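PDB 3BLX: isocitrate dehydrogenase [NAD] subunit 1 from Saccharomyces cerevisiae, which forms, with subunit 2, the octameric mitochondrial enzyme that oxidatively decarboxylates isocitrate to 2-oxoglutarate with NAD+ in the citric acid cycle, and also binds RNA. Local coordinates for residues Leu125-Glu130 with Asp231-Pro236; Thr179-Ala184 with Ser212-Asp217. All coordinates share one frame; numbering follows the deposited sequence.

Contact 1 of 2, residues Leu125-Glu130 with Asp231-Pro236; sequences LIVIRE and DVLVTP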
loop_
_atom_site.group_PDB
_atom_site.type_symbol
_atom_site.label_atom_id
_atom_site.label_comp_id
_atom_site.label_asym_id
_atom_site.label_seq_id
_atom_site.Cartn_x
_atom_site.Cartn_y
_atom_site.Cartn_z
ATOM N N LEU E 125 -9.660 -22.142 -33.640
ATOM C CA LEU E 125 -10.098 -21.925 -32.273
ATOM C C LEU E 125 -9.006 -21.386 -31.364
ATOM O O LEU E 125 -7.815 -21.551 -31.630
ATOM C CB LEU E 125 -10.787 -23.157 -31.693
ATOM C CG LEU E 125 -10.099 -24.500 -31.773
ATOM C CD1 LEU E 125 -9.256 -24.710 -30.543
ATOM C CD2 LEU E 125 -11.203 -25.521 -31.814
ATOM N N ILE E 126 -9.453 -20.710 -30.315
ATOM C CA ILE E 126 -8.606 -20.095 -29.316
ATOM C C ILE E 126 -9.011 -20.647 -27.963
ATOM O O ILE E 126 -10.189 -20.644 -27.633
ATOM C CB ILE E 126 -8.833 -18.608 -29.322
ATOM C CG1 ILE E 126 -8.423 -18.062 -30.675
ATOM C CG2 ILE E 126 -8.070 -17.912 -28.176
ATOM C CD1 ILE E 126 -8.646 -16.584 -30.787
ATOM N N VAL E 127 -8.040 -21.148 -27.207
ATOM C CA VAL E 127 -8.300 -21.685 -25.888
ATOM C C VAL E 127 -7.657 -20.768 -24.864
ATOM O O VAL E 127 -6.451 -20.513 -24.902
ATOM C CB VAL E 127 -7.769 -23.134 -25.735
ATOM C CG1 VAL E 127 -7.853 -23.588 -24.277
ATOM C CG2 VAL E 127 -8.543 -24.087 -26.644
ATOM N N ILE E 128 -8.473 -20.228 -23.971
ATOM C CA ILE E 128 -7.975 -19.340 -22.911
ATOM C C ILE E 128 -8.166 -20.076 -21.599
ATOM O O ILE E 128 -9.284 -20.451 -21.262
ATOM C CB ILE E 128 -8.737 -17.994 -22.889
ATOM C CG1 ILE E 128 -8.421 -17.169 -24.129
ATOM C CG2 ILE E 128 -8.415 -17.209 -21.648
ATOM C CD1 ILE E 128 -9.278 -15.973 -24.319
ATOM N N ARG E 129 -7.084 -20.326 -20.873
ATOM C CA ARG E 129 -7.225 -21.034 -19.608
ATOM C C ARG E 129 -6.728 -20.238 -18.381
ATOM O O ARG E 129 -5.754 -19.496 -18.461
ATOM C CB ARG E 129 -6.613 -22.434 -19.696
ATOM C CG ARG E 129 -5.165 -22.518 -19.347
ATOM C CD ARG E 129 -4.859 -23.853 -18.715
ATOM N NE ARG E 129 -3.525 -23.844 -18.131
ATOM C CZ ARG E 129 -2.425 -24.106 -18.828
ATOM N NH1 ARG E 129 -2.524 -24.403 -20.122
ATOM N NH2 ARG E 129 -1.229 -24.075 -18.240
ATOM N N GLU E 130 -7.437 -20.385 -17.266
ATOM C CA GLU E 130 -7.107 -19.730 -16.024
ATOM C C GLU E 130 -5.841 -20.348 -15.461
ATOM O O GLU E 130 -5.721 -21.558 -15.431
ATOM C CB GLU E 130 -8.260 -19.897 -15.025
ATOM C CG GLU E 130 -8.350 -18.794 -13.968
ATOM C CD GLU E 130 -7.213 -18.830 -12.931
ATOM O OE1 GLU E 130 -6.871 -19.941 -12.446
ATOM O OE2 GLU E 130 -6.673 -17.736 -12.604
ATOM N N ASP E 231 -15.351 -21.309 -31.087
ATOM C CA ASP E 231 -14.632 -20.096 -31.422
ATOM C C ASP E 231 -13.562 -19.788 -30.340
ATOM O O ASP E 231 -12.398 -20.152 -30.476
ATOM C CB ASP E 231 -15.636 -18.949 -31.611
ATOM C CG ASP E 231 -15.021 -17.739 -32.307
ATOM O OD1 ASP E 231 -13.782 -17.717 -32.458
ATOM O OD2 ASP E 231 -15.774 -16.812 -32.700
ATOM N N VAL E 232 -13.962 -19.125 -29.264
ATOM C CA VAL E 232 -13.090 -18.944 -28.135
ATOM C C VAL E 232 -13.566 -19.823 -26.991
ATOM O O VAL E 232 -14.711 -19.711 -26.570
ATOM C CB VAL E 232 -13.085 -17.486 -27.700
ATOM C CG1 VAL E 232 -12.386 -17.353 -26.384
ATOM C CG2 VAL E 232 -12.400 -16.627 -28.735
ATOM N N LEU E 233 -12.709 -20.723 -26.515
ATOM C CA LEU E 233 -13.005 -21.502 -25.312
ATOM C C LEU E 233 -12.322 -20.914 -24.057
ATOM O O LEU E 233 -11.133 -20.596 -24.094
ATOM C CB LEU E 233 -12.577 -22.939 -25.518
ATOM C CG LEU E 233 -13.283 -23.627 -26.682
ATOM C CD1 LEU E 233 -12.753 -25.057 -26.888
ATOM C CD2 LEU E 233 -14.749 -23.652 -26.368
ATOM N N VAL E 234 -13.072 -20.742 -22.962
ATOM C CA VAL E 234 -12.513 -20.327 -21.667
ATOM C C VAL E 234 -12.694 -21.442 -20.657
ATOM O O VAL E 234 -13.806 -21.900 -20.455
ATOM C CB VAL E 234 -13.258 -19.151 -21.071
ATOM C CG1 VAL E 234 -12.345 -18.408 -20.125
ATOM C CG2 VAL E 234 -13.753 -18.244 -22.155
ATOM N N THR E 235 -11.615 -21.881 -20.022
ATOM C CA THR E 235 -11.712 -22.999 -19.098
ATOM C C THR E 235 -10.820 -22.801 -17.892
ATOM O O THR E 235 -9.850 -22.052 -17.942
ATOM C CB THR E 235 -11.305 -24.322 -19.764
ATOM O OG1 THR E 235 -9.890 -24.352 -19.940
ATOM C CG2 THR E 235 -11.925 -24.435 -21.129
ATOM N N PRO E 236 -11.162 -23.467 -16.790
ATOM C CA PRO E 236 -10.314 -23.547 -15.604
ATOM C C PRO E 236 -8.983 -24.202 -15.966
ATOM O O PRO E 236 -8.824 -24.788 -17.035
ATOM C CB PRO E 236 -11.105 -24.472 -14.676
ATOM C CG PRO E 236 -12.518 -24.347 -15.127
ATOM C CD PRO E 236 -12.445 -24.165 -16.603
#

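Contact 2 of 2, residues Thr179-Ala184 with Ser212-Asp217; sequences TAVHKA and SSIIVD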
loop_
_atom_site.group_PDB
_atom_site.type_symbol
_atom_site.label_atom_id
_atom_site.label_comp_id
_atom_site.label_asym_id
_atom_site.label_seq_id
_atom_site.Cartn_x
_atom_site.Cartn_y
_atom_site.Cartn_z
ATOM N N THR E 179 -17.233 -19.616 -25.355
ATOM C CA THR E 179 -17.871 -20.730 -24.667
ATOM C C THR E 179 -17.120 -21.064 -23.389
ATOM O O THR E 179 -15.947 -21.353 -23.425
ATOM C CB THR E 179 -17.918 -21.994 -25.564
ATOM O OG1 THR E 179 -18.518 -21.668 -26.813
ATOM C CG2 THR E 179 -18.721 -23.103 -24.905
ATOM N N ALA E 180 -17.800 -21.035 -22.257
ATOM C CA ALA E 180 -17.206 -21.543 -21.029
ATOM C C ALA E 180 -17.261 -23.070 -20.961
ATOM O O ALA E 180 -18.317 -23.678 -21.143
ATOM C CB ALA E 180 -17.893 -20.938 -19.828
ATOM N N VAL E 181 -16.117 -23.683 -20.690
ATOM C CA VAL E 181 -16.015 -25.126 -20.558
ATOM C C VAL E 181 -15.878 -25.486 -19.082
ATOM O O VAL E 181 -14.989 -24.997 -18.406
ATOM C CB VAL E 181 -14.786 -25.685 -21.343
ATOM C CG1 VAL E 181 -14.628 -27.182 -21.103
ATOM C CG2 VAL E 181 -14.916 -25.390 -22.824
ATOM N N HIS E 182 -16.742 -26.359 -18.589
ATOM C CA HIS E 182 -16.783 -26.625 -17.162
ATOM C C HIS E 182 -17.347 -28.018 -16.887
ATOM O O HIS E 182 -17.748 -28.737 -17.812
ATOM C CB HIS E 182 -17.721 -25.621 -16.544
ATOM C CG HIS E 182 -19.102 -25.710 -17.094
ATOM N ND1 HIS E 182 -20.019 -26.642 -16.655
ATOM C CD2 HIS E 182 -19.718 -25.007 -18.075
ATOM C CE1 HIS E 182 -21.147 -26.494 -17.330
ATOM N NE2 HIS E 182 -20.992 -25.505 -18.195
ATOM N N LYS E 183 -17.393 -28.388 -15.615
ATOM C CA LYS E 183 -17.977 -29.656 -15.207
ATOM C C LYS E 183 -19.041 -29.412 -14.120
ATOM O O LYS E 183 -19.022 -30.040 -13.064
ATOM C CB LYS E 183 -16.869 -30.593 -14.702
ATOM C CG LYS E 183 -17.107 -32.083 -14.916
ATOM C CD LYS E 183 -15.786 -32.847 -14.879
ATOM C CE LYS E 183 -16.000 -34.344 -15.083
ATOM N NZ LYS E 183 -16.941 -34.644 -16.206
ATOM N N ALA E 184 -19.970 -28.495 -14.384
ATOM C CA ALA E 184 -20.963 -28.098 -13.380
ATOM C C ALA E 184 -22.022 -29.159 -13.079
ATOM O O ALA E 184 -22.764 -29.047 -12.104
ATOM C CB ALA E 184 -21.633 -26.785 -13.777
ATOM N N SER E 212 -21.937 -19.011 -24.130
ATOM C CA SER E 212 -22.527 -20.343 -24.117
ATOM C C SER E 212 -21.761 -21.226 -23.144
ATOM O O SER E 212 -20.749 -20.812 -22.593
ATOM C CB SER E 212 -22.539 -20.959 -25.523
ATOM O OG SER E 212 -21.432 -20.509 -26.313
ATOM N N SER E 213 -22.244 -22.438 -22.935
ATOM C CA SER E 213 -21.647 -23.312 -21.947
ATOM C C SER E 213 -21.616 -24.710 -22.509
ATOM O O SER E 213 -22.467 -25.104 -23.322
ATOM C CB SER E 213 -22.463 -23.337 -20.641
ATOM O OG SER E 213 -22.623 -22.030 -20.118
ATOM N N ILE E 214 -20.640 -25.479 -22.057
ATOM C CA ILE E 214 -20.569 -26.846 -22.486
ATOM C C ILE E 214 -19.848 -27.635 -21.418
ATOM O O ILE E 214 -18.854 -27.182 -20.852
ATOM C CB ILE E 214 -19.879 -26.944 -23.858
ATOM C CG1 ILE E 214 -19.983 -28.362 -24.435
ATOM C CG2 ILE E 214 -18.438 -26.422 -23.782
ATOM C CD1 ILE E 214 -19.614 -28.403 -25.915
ATOM N N ILE E 215 -20.387 -28.797 -21.110
ATOM C CA ILE E 215 -19.754 -29.679 -20.164
ATOM C C ILE E 215 -18.500 -30.197 -20.818
ATOM O O ILE E 215 -18.486 -30.458 -22.027
ATOM C CB ILE E 215 -20.702 -30.815 -19.777
ATOM C CG1 ILE E 215 -21.978 -30.210 -19.188
ATOM C CG2 ILE E 215 -20.048 -31.715 -18.770
ATOM C CD1 ILE E 215 -23.106 -31.191 -19.031
ATOM N N VAL E 216 -17.444 -30.332 -20.029
ATOM C CA VAL E 216 -16.112 -30.574 -20.587
ATOM C C VAL E 216 -15.972 -31.907 -21.344
ATOM O O VAL E 216 -15.326 -31.958 -22.400
ATOM C CB VAL E 216 -15.021 -30.452 -19.504
ATOM C CG1 VAL E 216 -15.259 -31.480 -18.402
ATOM C CG2 VAL E 216 -13.642 -30.611 -20.114
ATOM N N ASP E 217 -16.576 -32.972 -20.816
ATOM C CA ASP E 217 -16.551 -34.261 -21.523
ATOM C C ASP E 217 -17.217 -34.185 -22.908
ATOM O O ASP E 217 -16.668 -34.703 -23.891
ATOM C CB ASP E 217 -17.129 -35.407 -20.674
ATOM C CG ASP E 217 -18.417 -35.023 -19.944
ATOM O OD1 ASP E 217 -19.211 -34.216 -20.485
ATOM O OD2 ASP E 217 -18.639 -35.544 -18.823
#

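Contact 1 of 2, residues Leu125-Glu130 with Asp231-Pro236
Peptide groups are the flat groups that meet here: those running from Ile-126 to Glu-130 meet edge to edge with those from Asp-231 to Thr-235, N-H pointing to C=O, as adjacent parallel strands. On one face of this pair of strands stand Ile-126, Ile-128, Val-232 and Val-234; on the other, Val-127, Leu-233, Arg-129 and Thr-235. Five backbone bonds fill the gap between the strands, among them Ile-128 N to Leu-233 O at 2.7 Å and nearly straight (174°). With CG1 beside its own backbone N (chi1 -68°), Ile-128 reaches diagonally back, its CD1 meeting CG1 of Val-232 at 4.0 Å. Branched aliphatic residues suit this face, because helix 156-172 packs over it with Phe-165, Ala-166 and Phe-169. Opposite, CG2 of Val-127 lies 4.3 Å from CD1 of Leu-233, and CB of Arg-129 lies 3.8 Å from OG1 of Thr-235. That hydroxyl donates to Pro-236 O at 3.1 Å, satisfied locally. Glu-130 leads away to bond Thr-132. The guanidinium of Arg-129 leaves strand 232-235, its side chain about 5 Å from that of Arg-98; both bind substrate by similarity, consistent with a positive site for an anionic substrate.

Contact 2 of 2, residues Thr179-Ala184 with Ser212-Asp217
Val-181 and Ile-214 lie side by side on neighbouring parallel strands of a beta-alpha-beta crossover, whose connecting helix is 190-205; their CG2 methyls are 3.8 Å apart. The tight part centres on this pair and Val-216, whose CB meets CG1 of Val-181 at 3.7 Å, the two valines crossing at about a right angle. Compact branched valines suit the space under helix 237-251, where Leu-243 meets Val-181 and Tyr-239 meets Val-216. CG2 of Thr-179 packs on CG2 of Ile-214. Looser and partly exposed is the start of the same face, where Ser-212 shares a hydroxyl hydrogen bond with Thr-179; polar Ser-213, also partly exposed, stands on the opposite face. With CG set between its backbone N and carbonyl carbon (chi1 60°), His-182 folds its ring over Ile-214 O, while CB of Ser-213 sits at the ring's edge, 3.6 Å from NE2. ND1 accepts the N-H of Ala-184 at 2.9 Å, nearly in the ring plane, so an alanine at His-182 would probably leave that amide without its acceptor and the turn around Lys-183 less fixed. His-182 O takes the N-H of Val-216, first residue of helix 216-225, with Ile-215 at the N-cap position. Lys-183, critical for catalysis by similarity, makes a long, weak ion pair with Asp-248 of a neighbouring subunit 2 chain; its NZ lies 3.2 Å from OD2 of Asp-217 in a salt bridge.

The two contacts belong to one sheet, their centres 11 Å apart. Across it the strands run 124-130, 232-235, 177-182, 210-215, all parallel, so contact 1 and contact 2 are joined by the pairing of 232-235 with 177-182: Val-232 O and Val-234 O probably accept hydrogen bonds from the N-H groups of Thr-179 and Val-181 respectively. Along the chain, contact 2 is nested inside the loop closed by contact 1; helix 216-225 leads from its second segment to strand 232-235. The shared direction brings Arg-129 and Lys-183, assigned by similarity to substrate binding and catalysis, to the same end of the sheet. Contact 1 is buried within its own chain, whereas contact 2 also meets subunit 2.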